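Local coordinates for SUMO1 linked HERC2 ZZ domain (Small ubiquitin-related modifier 1,E3 ubiquitin-protein ligase HERC2) (Homo sapiens, PDB 6WW3), which binds histone H3 and SUMO1 through the zinc-binding ZZ domain of the ubiquitin ligase HERC2, here fused to a SUMO1 tail, at residues 26-31 / 50-55. Residues are numbered along the deposited sequence; the frame is centred on the assembly and turned at random.
Sequences FKCRNC and HTFGRI. With ZN (zinc ion), chain D.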
loop_
_atom_site.group_PDB
_atom_site.type_symbol
_atom_site.label_atom_id
_atom_site.label_comp_id
_atom_site.label_asym_id
_atom_site.label_seq_id
_atom_site.Cartn_x
_atom_site.Cartn_y
_atom_site.Cartn_z
ATOM N N PHE A 26 1.109 -1.615 -0.863
ATOM C CA PHE A 26 0.781 -2.965 -0.409
ATOM C C PHE A 26 -0.731 -3.156 -0.463
ATOM O O PHE A 26 -1.457 -2.633 0.387
ATOM C CB PHE A 26 1.326 -3.227 0.995
ATOM C CG PHE A 26 2.830 -3.234 1.058
ATOM C CD1 PHE A 26 3.532 -4.431 0.973
ATOM C CD2 PHE A 26 3.542 -2.042 1.150
ATOM C CE1 PHE A 26 4.919 -4.440 1.008
ATOM C CE2 PHE A 26 4.929 -2.044 1.181
ATOM C CZ PHE A 26 5.612 -3.251 1.117
ATOM N N LYS A 27 -1.200 -3.929 -1.446
ATOM C CA LYS A 27 -2.627 -4.182 -1.627
ATOM C C LYS A 27 -3.012 -5.505 -0.971
ATOM O O LYS A 27 -2.393 -6.538 -1.234
ATOM C CB LYS A 27 -2.998 -4.213 -3.112
ATOM C CG LYS A 27 -4.498 -4.524 -3.343
ATOM C CD LYS A 27 -4.888 -4.409 -4.818
ATOM C CE LYS A 27 -6.328 -4.859 -5.078
ATOM N NZ LYS A 27 -7.347 -4.169 -4.225
ATOM N N CYS A 28 -4.024 -5.474 -0.117
ATOM C CA CYS A 28 -4.487 -6.713 0.499
ATOM C C CYS A 28 -5.145 -7.604 -0.540
ATOM O O CYS A 28 -5.977 -7.139 -1.323
ATOM C CB CYS A 28 -5.464 -6.438 1.637
ATOM S SG CYS A 28 -5.902 -7.965 2.483
ATOM N N ARG A 29 -4.773 -8.891 -0.549
ATOM C CA ARG A 29 -5.363 -9.850 -1.482
ATOM C C ARG A 29 -6.718 -10.377 -1.037
ATOM O O ARG A 29 -7.403 -11.024 -1.838
ATOM C CB ARG A 29 -4.417 -11.043 -1.697
ATOM C CG ARG A 29 -3.086 -10.664 -2.351
ATOM C CD ARG A 29 -2.120 -11.847 -2.478
ATOM N NE ARG A 29 -1.103 -11.582 -3.502
ATOM C CZ ARG A 29 0.207 -11.520 -3.280
ATOM N NH1 ARG A 29 1.038 -11.263 -4.288
ATOM N NH2 ARG A 29 0.698 -11.729 -2.066
ATOM N N ASN A 30 -7.148 -10.077 0.184
ATOM C CA ASN A 30 -8.369 -10.641 0.745
ATOM C C ASN A 30 -9.462 -9.601 0.931
ATOM O O ASN A 30 -10.611 -9.834 0.545
ATOM C CB ASN A 30 -8.012 -11.300 2.071
ATOM C CG ASN A 30 -6.805 -12.197 1.938
ATOM O OD1 ASN A 30 -5.656 -11.725 1.978
ATOM N ND2 ASN A 30 -7.046 -13.508 1.833
ATOM N N CYS A 31 -9.129 -8.448 1.502
ATOM C CA CYS A 31 -10.048 -7.318 1.506
ATOM C C CYS A 31 -10.422 -6.930 0.072
ATOM O O CYS A 31 -9.708 -7.227 -0.893
ATOM C CB CYS A 31 -9.424 -6.115 2.227
ATOM S SG CYS A 31 -9.119 -6.315 3.993
ATOM N N HIS A 50 -4.802 -12.371 6.309
ATOM C CA HIS A 50 -4.745 -11.724 4.989
ATOM C C HIS A 50 -3.277 -11.637 4.546
ATOM O O HIS A 50 -2.435 -11.603 5.353
ATOM C CB HIS A 50 -5.442 -10.346 4.948
ATOM C CG HIS A 50 -6.889 -10.436 5.234
ATOM N ND1 HIS A 50 -7.733 -9.387 5.135
ATOM C CD2 HIS A 50 -7.640 -11.474 5.634
ATOM C CE1 HIS A 50 -8.944 -9.761 5.445
ATOM N NE2 HIS A 50 -8.916 -11.028 5.717
ATOM N N THR A 51 -3.027 -11.615 3.257
ATOM C CA THR A 51 -1.695 -11.453 2.680
ATOM C C THR A 51 -1.747 -10.277 1.719
ATOM O O THR A 51 -2.770 -10.046 1.071
ATOM C CB THR A 51 -1.203 -12.707 1.931
ATOM O OG1 THR A 51 -2.110 -13.014 0.866
ATOM C CG2 THR A 51 -1.107 -13.908 2.877
ATOM N N PHE A 52 -0.663 -9.512 1.665
ATOM C CA PHE A 52 -0.570 -8.330 0.823
ATOM C C PHE A 52 0.331 -8.578 -0.384
ATOM O O PHE A 52 1.358 -9.250 -0.275
ATOM C CB PHE A 52 -0.029 -7.144 1.629
ATOM C CG PHE A 52 -1.005 -6.585 2.620
ATOM C CD1 PHE A 52 -1.277 -7.256 3.808
ATOM C CD2 PHE A 52 -1.648 -5.390 2.363
ATOM C CE1 PHE A 52 -2.168 -6.744 4.718
ATOM C CE2 PHE A 52 -2.547 -4.858 3.274
ATOM C CZ PHE A 52 -2.808 -5.532 4.450
ATOM N N GLY A 53 -0.034 -7.997 -1.521
ATOM C CA GLY A 53 0.818 -7.995 -2.696
ATOM C C GLY A 53 1.591 -6.695 -2.777
ATOM O O GLY A 53 1.026 -5.612 -2.613
ATOM N N ARG A 54 2.903 -6.809 -2.980
ATOM C CA ARG A 54 3.735 -5.619 -3.101
ATOM C C ARG A 54 3.690 -5.089 -4.530
ATOM O O ARG A 54 4.053 -5.799 -5.474
ATOM C CB ARG A 54 5.179 -5.907 -2.707
ATOM C CG ARG A 54 6.032 -4.645 -2.695
ATOM C CD ARG A 54 7.521 -4.995 -2.698
ATOM N NE ARG A 54 8.086 -5.120 -1.361
ATOM C CZ ARG A 54 8.899 -4.223 -0.805
ATOM N NH1 ARG A 54 9.236 -3.126 -1.469
ATOM N NH2 ARG A 54 9.374 -4.421 0.419
ATOM N N ILE A 55 3.316 -3.825 -4.679
ATOM C CA ILE A 55 3.240 -3.165 -5.973
ATOM C C ILE A 55 4.171 -1.965 -5.892
ATOM O O ILE A 55 3.832 -0.944 -5.277
ATOM C CB ILE A 55 1.803 -2.751 -6.318
ATOM C CG1 ILE A 55 0.894 -3.976 -6.253
ATOM C CG2 ILE A 55 1.725 -2.079 -7.695
ATOM C CD1 ILE A 55 -0.573 -3.672 -6.260
HETATM ZN ZN ZN D . -7.163 -7.406 4.348
HETATM O O HOH W 1 -4.151 -14.500 2.152
#
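Strands 26-28 and 52-55 run antiparallel at 150°, Lys27 and Gly53 forming the hydrogen-bonded pair: Gly53 N to Lys27 O is 2.8 Å, with the return bond from Lys27 N to Gly53 O. Beyond the strand, Arg29 N continues the pairing, meeting Thr51 O at 2.8 Å nearly along the C=O axis. Asn30 then imitates a backbone partner, its OD1 accepting Thr51 N at 2.9 Å from above the amide plane, while its CB sits squarely over one face of the His50 ring, 3.5 Å from the centroid. A water bridges Asn30 ND2 and Thr51 OG1. Within the HERC2 part, the turn after strand 26-28 carries the CxxC pair Cys28/Cys31 of the ZZ zinc finger: Cys28 SG, Cys31 SG and His50 ND1 (2.2 Å from ZN) bind the metal, His46 completing the site. Cys28 SG, anti to its backbone N, also accepts Asn30 N and Cys31 N, which probably tempers its thiolate charge. On the same sheet face, Phe52 turns one ring face to Cys28, whose CB lies 3.7 Å from Phe52 CE2; an alanine at Phe52 would remove this ring and probably leave that zinc ligand less firmly packed. Farther along, Phe26 CZ lies over the rim of one Arg54 guanidinium face, the planes 68° apart.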